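Local coordinates for protein 2-nitrobenzoate nitroreductase (Pseudomonas fluorescens, PDB 4Z85) that reduces 2-nitrobenzoate as a 2-nitroreductase of the flavoredoxin family, a flavoprotein that uses FMN as cofactor, at residues V88-D93 and T133-A138; L29-N34 and I127-I132; K142-I147 and F157-A162; A97-L102 and V117-T122. All coordinates share one frame; numbering follows the deposited sequence.

Interaction 1. Residues V88-D93 and T133-A138; sequences VVNMVD and TDAPIA
Asn90 and Ala138 form an antiparallel non-hydrogen-bonded pair, CA to CA 4.4 Å, where strand 86-90 meets the start of strand 137-150 in the antiparallel barrel of this flavin reductase-like domain. One residue on, Met91 N donates to Ile137 O at 2.9 Å, nearly straight at 166°, and Ala138 CA makes a CA-H...O contact of 3.2 Å to Val89 O. On the Asn90 face, OD1 lies near the methyls of Ala135 and Ala138 but takes its hydrogen bond from Ile132 N, while ND2 donates to Leu29 O, so the amide's rotation is fixed. Met91 passes CB and CG beside Ile137 O; the bend at chi2 (-51°) then turns SD away.

Asp93, at the N-cap of helix 94-103, meets Pro136 tip to tip. Its CB stands 4.0 Å from Pro136 CG, and its CG, placed between backbone N and carbonyl carbon (chi1 69°), is 3.6 Å from the same atom. At the tip OD1 comes to 3.6 Å from Pro136 CD and OD2 to 3.5 Å from Pro136 CB; OD1 also accepts a weak bond from Arg95 N. An alanine here would probably leave Arg95 N without its weak cap and open a gap beside the edge of Pro136 that the carboxylate now fills. Met91 O, buried without a hydrogen-bond partner, sits 3.2 Å from Pro136 CD.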
loop_
_atom_site.group_PDB
_atom_site.type_symbol
_atom_site.label_atom_id
_atom_site.label_comp_id
_atom_site.label_asym_id
_atom_site.label_seq_id
_atom_site.Cartn_x
_atom_site.Cartn_y
_atom_site.Cartn_z
ATOM N N VAL A 88 -17.709 -2.060 -0.945
ATOM C CA VAL A 88 -17.232 -1.307 0.209
ATOM C C VAL A 88 -15.843 -1.767 0.591
ATOM O O VAL A 88 -15.589 -2.969 0.675
ATOM C CB VAL A 88 -18.147 -1.456 1.436
ATOM C CG1 VAL A 88 -17.483 -0.863 2.700
ATOM C CG2 VAL A 88 -19.499 -0.788 1.178
ATOM N N VAL A 89 -14.956 -0.803 0.803
ATOM C CA VAL A 89 -13.677 -1.108 1.440
ATOM C C VAL A 89 -13.790 -0.839 2.941
ATOM O O VAL A 89 -13.937 0.289 3.375
ATOM C CB VAL A 89 -12.522 -0.278 0.836
ATOM C CG1 VAL A 89 -11.228 -0.521 1.622
ATOM C CG2 VAL A 89 -12.326 -0.635 -0.632
ATOM N N ASN A 90 -13.725 -1.894 3.736
ATOM C CA ASN A 90 -13.747 -1.770 5.182
ATOM C C ASN A 90 -12.328 -1.782 5.681
ATOM O O ASN A 90 -11.574 -2.692 5.338
ATOM C CB ASN A 90 -14.514 -2.919 5.842
ATOM C CG ASN A 90 -15.939 -3.024 5.357
ATOM O OD1 ASN A 90 -16.827 -2.353 5.887
ATOM N ND2 ASN A 90 -16.166 -3.858 4.349
ATOM N N MET A 91 -11.982 -0.776 6.465
ATOM C CA MET A 91 -10.646 -0.684 7.048
ATOM C C MET A 91 -10.603 -1.575 8.282
ATOM O O MET A 91 -11.646 -1.936 8.838
ATOM C CB MET A 91 -10.291 0.762 7.395
ATOM C CG MET A 91 -10.366 1.712 6.201
ATOM S SD MET A 91 -9.428 1.094 4.779
ATOM C CE MET A 91 -9.744 2.407 3.621
ATOM N N VAL A 92 -9.396 -1.930 8.707
ATOM C CA VAL A 92 -9.228 -3.024 9.654
ATOM C C VAL A 92 -8.474 -2.576 10.893
ATOM O O VAL A 92 -7.319 -2.179 10.798
ATOM C CB VAL A 92 -8.468 -4.213 9.012
ATOM C CG1 VAL A 92 -8.266 -5.338 10.041
ATOM C CG2 VAL A 92 -9.192 -4.718 7.754
ATOM N N ASP A 93 -9.132 -2.627 12.052
ATOM C CA ASP A 93 -8.434 -2.433 13.317
ATOM C C ASP A 93 -8.711 -3.613 14.252
ATOM O O ASP A 93 -9.229 -4.637 13.826
ATOM C CB ASP A 93 -8.812 -1.096 13.963
ATOM C CG ASP A 93 -10.255 -1.040 14.468
ATOM O OD1 ASP A 93 -11.041 -1.975 14.235
ATOM O OD2 ASP A 93 -10.592 -0.019 15.103
ATOM N N THR A 133 -20.491 -3.942 10.235
ATOM C CA THR A 133 -20.988 -3.113 11.327
ATOM C C THR A 133 -19.851 -2.638 12.233
ATOM O O THR A 133 -19.813 -1.476 12.629
ATOM C CB THR A 133 -22.058 -3.869 12.166
ATOM O OG1 THR A 133 -23.142 -4.249 11.314
ATOM C CG2 THR A 133 -22.605 -2.981 13.268
ATOM N N ASP A 134 -18.895 -3.516 12.517
ATOM C CA ASP A 134 -17.839 -3.174 13.463
ATOM C C ASP A 134 -16.634 -2.429 12.841
ATOM O O ASP A 134 -15.650 -2.170 13.538
ATOM C CB ASP A 134 -17.329 -4.440 14.161
ATOM C CG ASP A 134 -18.234 -4.912 15.285
ATOM O OD1 ASP A 134 -19.143 -4.158 15.691
ATOM O OD2 ASP A 134 -18.015 -6.045 15.766
ATOM N N ALA A 135 -16.697 -2.084 11.554
ATOM C CA ALA A 135 -15.543 -1.454 10.890
ATOM C C ALA A 135 -15.272 -0.058 11.431
ATOM O O ALA A 135 -16.200 0.708 11.662
ATOM C CB ALA A 135 -15.753 -1.393 9.377
ATOM N N PRO A 136 -13.986 0.284 11.627
ATOM C CA PRO A 136 -13.634 1.618 12.131
ATOM C C PRO A 136 -13.948 2.714 11.120
ATOM O O PRO A 136 -14.433 3.789 11.466
ATOM C CB PRO A 136 -12.128 1.517 12.387
ATOM C CG PRO A 136 -11.659 0.384 11.492
ATOM C CD PRO A 136 -12.803 -0.579 11.441
ATOM N N ILE A 137 -13.635 2.422 9.864
ATOM C CA ILE A 137 -13.813 3.338 8.747
ATOM C C ILE A 137 -14.191 2.479 7.561
ATOM O O ILE A 137 -13.711 1.355 7.438
ATOM C CB ILE A 137 -12.529 4.155 8.430
ATOM C CG1 ILE A 137 -12.052 4.963 9.648
ATOM C CG2 ILE A 137 -12.760 5.086 7.251
ATOM C CD1 ILE A 137 -10.758 5.724 9.404
ATOM N N ALA A 138 -15.063 2.987 6.691
ATOM C CA ALA A 138 -15.403 2.281 5.462
ATOM C C ALA A 138 -15.512 3.253 4.304
ATOM O O ALA A 138 -15.967 4.373 4.462
ATOM C CB ALA A 138 -16.707 1.499 5.631
#

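Interaction 2. Residues L29-N34 and I127-I132; sequences LVTSLN and IDVPRI
Strand 28-33, held in the barrel between strands 39-52 and 86-90, packs through Leu29, Thr31 and Leu33 against Val129 and Pro130, which lead into the short strand 131-132, and Ile132 within it. The two segments run 144° apart, and no backbone-to-backbone hydrogen bond joins them. Thr31 supplies the polar link: with OG1 between backbone N and carbonyl carbon (chi1 45°), its hydroxyl donates to Pro130 O at 2.9 Å, in the carbonyl plane. Its methyl CG2 meets Ile132 CG1 at 3.8 Å, and Ile132 CD1 goes on to touch Leu29 CD2 at 3.5 Å, the two side chains crossing at about a right angle. Beyond Thr31, Val129 CG1 presses on Thr31 O at 3.2 Å. Val129 CG2 lies 4.0 Å from Leu33 CG as these side chains slide past each other in opposite directions, and Leu33 CD2 reaches Pro130 CD, tip to tip, at 3.9 Å. Phe119 also touches both Leu29 and Ile132. Because Asn90 ND2 donates to Thr31 OG1 while OG1 itself donates to Pro130 O, the buried hydroxyl is used both ways and its rotation is set, while most of the remaining contact is made by hydrocarbon side chains.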
loop_
_atom_site.group_PDB
_atom_site.type_symbol
_atom_site.label_atom_id
_atom_site.label_comp_id
_atom_site.label_asym_id
_atom_site.label_seq_id
_atom_site.Cartn_x
_atom_site.Cartn_y
_atom_site.Cartn_z
ATOM N N LEU A 29 -10.630 -4.749 3.470
ATOM C CA LEU A 29 -11.569 -5.850 3.666
ATOM C C LEU A 29 -12.807 -5.504 2.845
ATOM O O LEU A 29 -13.615 -4.689 3.246
ATOM C CB LEU A 29 -11.881 -6.036 5.153
ATOM C CG LEU A 29 -12.902 -7.106 5.542
ATOM C CD1 LEU A 29 -12.618 -8.419 4.831
ATOM C CD2 LEU A 29 -12.861 -7.268 7.060
ATOM N N VAL A 30 -12.886 -6.092 1.664
ATOM C CA VAL A 30 -13.899 -5.739 0.672
ATOM C C VAL A 30 -15.175 -6.523 0.911
ATOM O O VAL A 30 -15.149 -7.762 0.917
ATOM C CB VAL A 30 -13.375 -5.996 -0.747
ATOM C CG1 VAL A 30 -14.443 -5.686 -1.802
ATOM C CG2 VAL A 30 -12.118 -5.150 -1.002
ATOM N N THR A 31 -16.275 -5.800 1.117
ATOM C CA THR A 31 -17.596 -6.420 1.060
ATOM C C THR A 31 -18.238 -6.127 -0.297
ATOM O O THR A 31 -18.113 -5.017 -0.845
ATOM C CB THR A 31 -18.530 -5.953 2.207
ATOM O OG1 THR A 31 -18.462 -4.534 2.377
ATOM C CG2 THR A 31 -18.150 -6.640 3.518
ATOM N N SER A 32 -18.893 -7.150 -0.843
ATOM C CA SER A 32 -19.523 -7.051 -2.154
ATOM C C SER A 32 -20.790 -7.908 -2.152
ATOM O O SER A 32 -20.973 -8.721 -1.254
ATOM C CB SER A 32 -18.552 -7.489 -3.256
ATOM O OG SER A 32 -18.037 -8.790 -3.030
ATOM N N LEU A 33 -21.667 -7.710 -3.134
ATOM C CA LEU A 33 -22.901 -8.501 -3.229
ATOM C C LEU A 33 -22.956 -9.342 -4.501
ATOM O O LEU A 33 -22.619 -8.859 -5.580
ATOM C CB LEU A 33 -24.124 -7.585 -3.179
ATOM C CG LEU A 33 -24.388 -6.805 -1.899
ATOM C CD1 LEU A 33 -25.555 -5.852 -2.110
ATOM C CD2 LEU A 33 -24.675 -7.766 -0.758
ATOM N N ASN A 34 -23.392 -10.595 -4.384
ATOM C CA ASN A 34 -23.567 -11.426 -5.575
ATOM C C ASN A 34 -24.964 -11.256 -6.184
ATOM O O ASN A 34 -25.723 -10.371 -5.775
ATOM C CB ASN A 34 -23.298 -12.907 -5.269
ATOM C CG ASN A 34 -24.342 -13.536 -4.351
ATOM O OD1 ASN A 34 -25.314 -12.906 -3.945
ATOM N ND2 ASN A 34 -24.139 -14.807 -4.037
ATOM N N ILE A 127 -24.641 3.675 -1.805
ATOM C CA ILE A 127 -24.621 2.482 -2.639
ATOM C C ILE A 127 -25.384 1.356 -1.960
ATOM O O ILE A 127 -25.800 1.486 -0.811
ATOM C CB ILE A 127 -23.172 1.998 -2.943
ATOM C CG1 ILE A 127 -22.398 1.780 -1.640
ATOM C CG2 ILE A 127 -22.435 2.977 -3.841
ATOM C CD1 ILE A 127 -21.034 1.164 -1.858
ATOM N N ASP A 128 -25.549 0.248 -2.668
ATOM C CA ASP A 128 -26.357 -0.865 -2.173
ATOM C C ASP A 128 -25.573 -1.846 -1.309
ATOM O O ASP A 128 -26.139 -2.499 -0.431
ATOM C CB ASP A 128 -26.986 -1.615 -3.346
ATOM C CG ASP A 128 -27.998 -0.768 -4.101
ATOM O OD1 ASP A 128 -28.705 0.036 -3.451
ATOM O OD2 ASP A 128 -28.073 -0.903 -5.341
ATOM N N VAL A 129 -24.273 -1.957 -1.559
ATOM C CA VAL A 129 -23.442 -2.885 -0.796
ATOM C C VAL A 129 -23.263 -2.355 0.619
ATOM O O VAL A 129 -22.946 -1.188 0.811
ATOM C CB VAL A 129 -22.062 -3.095 -1.464
ATOM C CG1 VAL A 129 -21.217 -4.090 -0.666
ATOM C CG2 VAL A 129 -22.236 -3.578 -2.887
ATOM N N PRO A 130 -23.494 -3.212 1.623
ATOM C CA PRO A 130 -23.378 -2.816 3.023
ATOM C C PRO A 130 -21.933 -2.855 3.515
ATOM O O PRO A 130 -21.104 -3.546 2.922
ATOM C CB PRO A 130 -24.208 -3.875 3.745
ATOM C CG PRO A 130 -24.000 -5.087 2.927
ATOM C CD PRO A 130 -23.939 -4.611 1.492
ATOM N N ARG A 131 -21.667 -2.118 4.584
ATOM C CA ARG A 131 -20.389 -2.162 5.271
ATOM C C ARG A 131 -20.474 -3.138 6.431
ATOM O O ARG A 131 -21.566 -3.555 6.827
ATOM C CB ARG A 131 -20.009 -0.785 5.785
ATOM C CG ARG A 131 -20.877 -0.322 6.942
ATOM C CD ARG A 131 -20.341 0.948 7.536
ATOM N NE ARG A 131 -21.231 1.535 8.542
ATOM C CZ ARG A 131 -21.283 1.154 9.816
ATOM N NH1 ARG A 131 -20.516 0.162 10.253
ATOM N NH2 ARG A 131 -22.112 1.763 10.655
ATOM N N ILE A 132 -19.317 -3.494 6.976
ATOM C CA ILE A 132 -19.248 -4.320 8.175
ATOM C C ILE A 132 -19.584 -3.460 9.382
ATOM O O ILE A 132 -19.057 -2.359 9.527
ATOM C CB ILE A 132 -17.855 -4.954 8.314
ATOM C CG1 ILE A 132 -17.708 -6.078 7.281
ATOM C CG2 ILE A 132 -17.619 -5.462 9.738
ATOM C CD1 ILE A 132 -16.292 -6.546 7.088
#

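Interaction 3. Residues K142-I147 and F157-A162; sequences KLYKII and FGEIVA
Lys142 and Glu159 exchange backbone hydrogen bonds across two antiparallel strands: Lys142 N donates to Glu159 O at 2.9 Å, and Glu159 N returns a bond to Lys142 O at 2.8 Å, straight at 179°. Further along, Phe157 N donates to Lys145 O at 2.8 Å. Phe157 O takes two donors, Tyr144 N at 2.8 Å and Lys145 N at 3.1 Å, each tilted from the carbonyl plane. This doubling is a classic beta bulge: Tyr144 and Lys145 both face Phe157 and shift the register by one. The strands are the arms of the hairpin 137-150 and 153-165, neighbours in the barrel.

Among apolar contacts, Ile147 CD1 approaches Phe157 CE1 obliquely at 3.6 Å. Phe157 CG stands anti to its own carbonyl carbon (chi1 -68°), and the ring lies beside Ile147, with Lys145 O at its edge, near its plane. Lys142 passes Val161 at about a right angle, its CD 3.7 Å from Val161 CG1.

One side-chain meeting involves a carboxylate: Glu159 OE1 lies 3.8 Å from Tyr144 CD1, at the ring edge and in its plane, with ring and carboxylate turned 63° apart. Across the dimer interface Ile147 packs on Ile147 of the second subunit and Phe157 on Met155 of that chain, while Ala162 pairs with one of its strands.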
loop_
_atom_site.group_PDB
_atom_site.type_symbol
_atom_site.label_atom_id
_atom_site.label_comp_id
_atom_site.label_asym_id
_atom_site.label_seq_id
_atom_site.Cartn_x
_atom_site.Cartn_y
_atom_site.Cartn_z
ATOM N N LYS A 142 -17.552 3.010 -5.947
ATOM C CA LYS A 142 -18.024 2.586 -7.248
ATOM C C LYS A 142 -16.845 2.128 -8.080
ATOM O O LYS A 142 -15.718 2.598 -7.903
ATOM C CB LYS A 142 -18.779 3.719 -7.945
ATOM C CG LYS A 142 -20.066 4.081 -7.217
ATOM C CD LYS A 142 -20.788 5.240 -7.904
ATOM C CE LYS A 142 -22.221 5.394 -7.402
ATOM N NZ LYS A 142 -22.921 6.537 -8.087
ATOM N N LEU A 143 -17.109 1.198 -8.981
ATOM C CA LEU A 143 -16.081 0.711 -9.878
ATOM C C LEU A 143 -15.680 1.794 -10.855
ATOM O O LEU A 143 -16.524 2.361 -11.540
ATOM C CB LEU A 143 -16.568 -0.526 -10.641
ATOM C CG LEU A 143 -15.535 -1.111 -11.604
ATOM C CD1 LEU A 143 -14.321 -1.645 -10.815
ATOM C CD2 LEU A 143 -16.130 -2.195 -12.491
ATOM N N TYR A 144 -14.392 2.087 -10.917
ATOM C CA TYR A 144 -13.888 3.000 -11.919
ATOM C C TYR A 144 -13.492 2.222 -13.165
ATOM O O TYR A 144 -13.944 2.517 -14.280
ATOM C CB TYR A 144 -12.703 3.773 -11.377
ATOM C CG TYR A 144 -12.292 4.942 -12.233
ATOM C CD1 TYR A 144 -12.956 6.163 -12.128
ATOM C CD2 TYR A 144 -11.262 4.832 -13.159
ATOM C CE1 TYR A 144 -12.573 7.246 -12.890
ATOM C CE2 TYR A 144 -10.881 5.909 -13.935
ATOM C CZ TYR A 144 -11.547 7.118 -13.797
ATOM O OH TYR A 144 -11.156 8.186 -14.571
ATOM N N LYS A 145 -12.636 1.218 -12.977
ATOM C CA LYS A 145 -12.194 0.426 -14.128
ATOM C C LYS A 145 -11.497 -0.832 -13.667
ATOM O O LYS A 145 -10.827 -0.821 -12.646
ATOM C CB LYS A 145 -11.239 1.234 -15.007
ATOM C CG LYS A 145 -10.448 0.431 -16.017
ATOM C CD LYS A 145 -10.378 1.150 -17.344
ATOM C CE LYS A 145 -9.092 1.924 -17.469
ATOM N NZ LYS A 145 -9.107 2.748 -18.719
ATOM N N ILE A 146 -11.627 -1.914 -14.422
ATOM C CA ILE A 146 -10.803 -3.090 -14.139
ATOM C C ILE A 146 -9.758 -3.206 -15.229
ATOM O O ILE A 146 -10.076 -3.118 -16.415
ATOM C CB ILE A 146 -11.635 -4.370 -14.050
ATOM C CG1 ILE A 146 -12.581 -4.280 -12.852
ATOM C CG2 ILE A 146 -10.729 -5.592 -13.893
ATOM C CD1 ILE A 146 -13.475 -5.438 -12.716
ATOM N N ILE A 147 -8.500 -3.339 -14.837
ATOM C CA ILE A 147 -7.452 -3.649 -15.793
ATOM C C ILE A 147 -7.040 -5.092 -15.555
ATOM O O ILE A 147 -6.569 -5.415 -14.486
ATOM C CB ILE A 147 -6.222 -2.730 -15.655
ATOM C CG1 ILE A 147 -6.576 -1.287 -16.035
ATOM C CG2 ILE A 147 -5.091 -3.231 -16.533
ATOM C CD1 ILE A 147 -5.428 -0.326 -15.909
ATOM N N PHE A 157 -9.750 -0.791 -10.024
ATOM C CA PHE A 157 -9.647 0.616 -9.676
ATOM C C PHE A 157 -11.012 1.090 -9.225
ATOM O O PHE A 157 -11.994 1.010 -9.980
ATOM C CB PHE A 157 -9.137 1.452 -10.851
ATOM C CG PHE A 157 -7.712 1.171 -11.203
ATOM C CD1 PHE A 157 -7.386 0.091 -12.014
ATOM C CD2 PHE A 157 -6.682 1.974 -10.711
ATOM C CE1 PHE A 157 -6.067 -0.170 -12.335
ATOM C CE2 PHE A 157 -5.356 1.710 -11.029
ATOM C CZ PHE A 157 -5.052 0.633 -11.845
ATOM N N GLY A 158 -11.068 1.549 -7.977
ATOM C CA GLY A 158 -12.324 1.954 -7.386
ATOM C C GLY A 158 -12.308 3.449 -7.150
ATOM O O GLY A 158 -11.242 4.029 -6.938
ATOM N N GLU A 159 -13.493 4.060 -7.178
ATOM C CA GLU A 159 -13.635 5.473 -6.838
ATOM C C GLU A 159 -14.396 5.595 -5.531
ATOM O O GLU A 159 -15.452 4.982 -5.355
ATOM C CB GLU A 159 -14.360 6.241 -7.950
ATOM C CG GLU A 159 -14.631 7.700 -7.581
ATOM C CD GLU A 159 -15.274 8.466 -8.704
ATOM O OE1 GLU A 159 -15.451 7.874 -9.791
ATOM O OE2 GLU A 159 -15.603 9.657 -8.491
ATOM N N ILE A 160 -13.835 6.347 -4.595
ATOM C CA ILE A 160 -14.498 6.580 -3.328
ATOM C C ILE A 160 -15.605 7.610 -3.517
ATOM O O ILE A 160 -15.334 8.738 -3.907
ATOM C CB ILE A 160 -13.521 7.091 -2.267
ATOM C CG1 ILE A 160 -12.328 6.144 -2.154
ATOM C CG2 ILE A 160 -14.227 7.240 -0.924
ATOM C CD1 ILE A 160 -11.162 6.737 -1.395
ATOM N N VAL A 161 -16.840 7.228 -3.237
ATOM C CA VAL A 161 -17.920 8.201 -3.367
ATOM C C VAL A 161 -18.303 8.747 -2.007
ATOM O O VAL A 161 -18.711 9.913 -1.910
ATOM C CB VAL A 161 -19.142 7.607 -4.088
ATOM C CG1 VAL A 161 -18.714 7.096 -5.448
ATOM C CG2 VAL A 161 -19.765 6.507 -3.287
ATOM N N ALA A 162 -18.152 7.935 -0.959
ATOM C CA ALA A 162 -18.368 8.479 0.390
ATOM C C ALA A 162 -17.614 7.689 1.439
ATOM O O ALA A 162 -17.160 6.594 1.165
ATOM C CB ALA A 162 -19.869 8.514 0.736
#

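Interaction 4. Residues A97-L102 and V117-T122; sequences AERMVL and VGFDLT
Arg99 of helix 94-103 lies against the Phe119 ring, just beyond the end of helix 113-117, and ties helix 94-103 to the loop that runs into strand 121-122 of the flavin reductase-like domain. The tight part is here. Arg99 CB sits over the ring face, 3.3 Å from Phe119 CZ, and Arg99 CD makes an off-centre CH-pi contact. The bend at chi3 (-75°) places NE beside Phe119 CE1, and that carbon stands 3.6 Å above the guanidinium plane, offset toward its rim; the planes are 37° apart, so this is a tilted approach rather than a parallel stack. One turn on, Leu102 CB touches Val117 CG1 at 3.7 Å, and both residues also pack on prolines of the second subunit, Pro205 and Pro209.

Polar bonds fix the far end of the arginine. NH1 donates to Gly118 O at 3.0 Å, the oxygen in the guanidinium plane, and NH2 forms a salt bridge with Asp134 and also donates to Arg95 O. An alanine in place of Arg99 would keep CB on the ring but is likely to leave Asp134 without its positive mate and Gly118 O without this donor. Gly118 has a positive phi that would jam a side chain against the preceding carbonyl oxygen.

The loose side lies beyond Gly118, toward the exposed Asp120, where water replaces direct contact: one water accepts from Asp120 N at 3.3 Å and, weakly, from Arg99 NH1 at 3.4 Å.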
loop_
_atom_site.group_PDB
_atom_site.type_symbol
_atom_site.label_atom_id
_atom_site.label_comp_id
_atom_site.label_asym_id
_atom_site.label_seq_id
_atom_site.Cartn_x
_atom_site.Cartn_y
_atom_site.Cartn_z
ATOM N N ALA A 97 -10.078 -7.527 13.370
ATOM C CA ALA A 97 -8.898 -8.183 12.803
ATOM C C ALA A 97 -9.034 -9.707 12.677
ATOM O O ALA A 97 -8.714 -10.296 11.631
ATOM C CB ALA A 97 -7.670 -7.839 13.641
ATOM N N GLU A 98 -9.484 -10.362 13.747
ATOM C CA GLU A 98 -9.575 -11.823 13.695
ATOM C C GLU A 98 -10.551 -12.311 12.615
ATOM O O GLU A 98 -10.231 -13.205 11.827
ATOM C CB GLU A 98 -9.995 -12.395 15.054
ATOM C CG GLU A 98 -10.094 -13.910 15.038
ATOM C CD GLU A 98 -8.761 -14.575 14.749
ATOM O OE1 GLU A 98 -8.691 -15.416 13.833
ATOM O OE2 GLU A 98 -7.777 -14.249 15.448
ATOM N N ARG A 99 -11.737 -11.711 12.586
ATOM C CA ARG A 99 -12.733 -12.094 11.603
ATOM C C ARG A 99 -12.245 -11.759 10.197
ATOM O O ARG A 99 -12.479 -12.508 9.251
ATOM C CB ARG A 99 -14.064 -11.411 11.908
ATOM C CG ARG A 99 -14.749 -11.974 13.149
ATOM C CD ARG A 99 -15.981 -11.164 13.517
ATOM N NE ARG A 99 -15.641 -9.888 14.135
ATOM C CZ ARG A 99 -16.522 -8.936 14.412
ATOM N NH1 ARG A 99 -17.816 -9.117 14.129
ATOM N NH2 ARG A 99 -16.119 -7.798 14.963
ATOM N N MET A 100 -11.532 -10.646 10.060
ATOM C CA MET A 100 -10.885 -10.337 8.792
ATOM C C MET A 100 -10.002 -11.490 8.336
ATOM O O MET A 100 -10.090 -11.924 7.195
ATOM C CB MET A 100 -10.056 -9.055 8.907
ATOM C CG MET A 100 -9.310 -8.659 7.621
ATOM S SD MET A 100 -7.699 -9.453 7.421
ATOM C CE MET A 100 -6.816 -8.796 8.831
ATOM N N VAL A 101 -9.143 -11.987 9.227
ATOM C CA VAL A 101 -8.270 -13.077 8.835
ATOM C C VAL A 101 -9.083 -14.333 8.496
ATOM O O VAL A 101 -8.757 -15.046 7.542
ATOM C CB VAL A 101 -7.234 -13.374 9.929
ATOM C CG1 VAL A 101 -6.479 -14.661 9.634
ATOM C CG2 VAL A 101 -6.272 -12.191 10.050
ATOM N N LEU A 102 -10.154 -14.580 9.251
ATOM C CA LEU A 102 -11.033 -15.725 8.954
ATOM C C LEU A 102 -11.658 -15.622 7.554
ATOM O O LEU A 102 -11.853 -16.637 6.873
ATOM C CB LEU A 102 -12.132 -15.850 10.010
ATOM C CG LEU A 102 -11.634 -16.144 11.425
ATOM C CD1 LEU A 102 -12.786 -16.269 12.397
ATOM C CD2 LEU A 102 -10.763 -17.399 11.434
ATOM N N VAL A 117 -18.213 -16.040 9.371
ATOM C CA VAL A 117 -17.251 -15.559 10.368
ATOM C C VAL A 117 -17.874 -14.643 11.425
ATOM O O VAL A 117 -17.218 -14.273 12.398
ATOM C CB VAL A 117 -16.060 -14.815 9.698
ATOM C CG1 VAL A 117 -15.514 -15.624 8.531
ATOM C CG2 VAL A 117 -16.466 -13.411 9.248
ATOM N N GLY A 118 -19.138 -14.276 11.248
ATOM C CA GLY A 118 -19.826 -13.503 12.267
ATOM C C GLY A 118 -19.709 -11.995 12.142
ATOM O O GLY A 118 -19.637 -11.275 13.140
ATOM N N PHE A 119 -19.686 -11.506 10.910
ATOM C CA PHE A 119 -19.766 -10.075 10.679
ATOM C C PHE A 119 -21.225 -9.651 10.547
ATOM O O PHE A 119 -21.944 -10.175 9.699
ATOM C CB PHE A 119 -19.013 -9.684 9.398
ATOM C CG PHE A 119 -17.545 -9.414 9.595
ATOM C CD1 PHE A 119 -17.097 -8.686 10.682
ATOM C CD2 PHE A 119 -16.620 -9.875 8.671
ATOM C CE1 PHE A 119 -15.737 -8.412 10.845
ATOM C CE2 PHE A 119 -15.258 -9.622 8.836
ATOM C CZ PHE A 119 -14.826 -8.885 9.919
ATOM N N ASP A 120 -21.664 -8.699 11.358
ATOM C CA ASP A 120 -22.942 -8.049 11.084
ATOM C C ASP A 120 -22.737 -6.975 10.018
ATOM O O ASP A 120 -21.635 -6.431 9.876
ATOM C CB ASP A 120 -23.549 -7.447 12.349
ATOM C CG ASP A 120 -24.076 -8.511 13.310
ATOM O OD1 ASP A 120 -24.748 -9.462 12.849
ATOM O OD2 ASP A 120 -23.818 -8.396 14.528
ATOM N N LEU A 121 -23.795 -6.686 9.266
ATOM C CA LEU A 121 -23.719 -5.740 8.160
ATOM C C LEU A 121 -24.647 -4.552 8.370
ATOM O O LEU A 121 -25.757 -4.689 8.897
ATOM C CB LEU A 121 -24.044 -6.444 6.843
ATOM C CG LEU A 121 -23.163 -7.654 6.535
ATOM C CD1 LEU A 121 -23.733 -8.465 5.390
ATOM C CD2 LEU A 121 -21.747 -7.184 6.199
ATOM N N THR A 122 -24.172 -3.380 7.965
ATOM C CA THR A 122 -24.922 -2.139 8.081
ATOM C C THR A 122 -25.060 -1.512 6.699
ATOM O O THR A 122 -24.078 -1.409 5.968
ATOM C CB THR A 122 -24.236 -1.151 9.041
ATOM O OG1 THR A 122 -24.292 -1.663 10.377
ATOM C CG2 THR A 122 -24.913 0.206 8.994
HETATM O O HOH W 1 -19.570 -6.565 12.735
#

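Interactions 1 and 2 are the buried pair; interactions 3 and 4 are only partly buried. Strand 137-150 serves both interaction 1, at its start, and interaction 3, whose chemistry is mostly backbone bonding in the sheet; interaction 2 joins the barrel through strand 28-33, neighbour of strand 86-90, and relies on side chains. Interactions 1 and 2 touch directly, for example Val88 O with Thr31 N. Interaction 4 lies outside the barrel strands, between helix 94-103 and the loop into strand 121-122, bonded to interaction 1 by the Asp134 to Arg99 salt bridge and to interaction 2 by Thr122 N with Arg131 O. Interactions 3 and 4 are far apart yet both, like interaction 1, meet the second subunit, which interaction 2 does not touch.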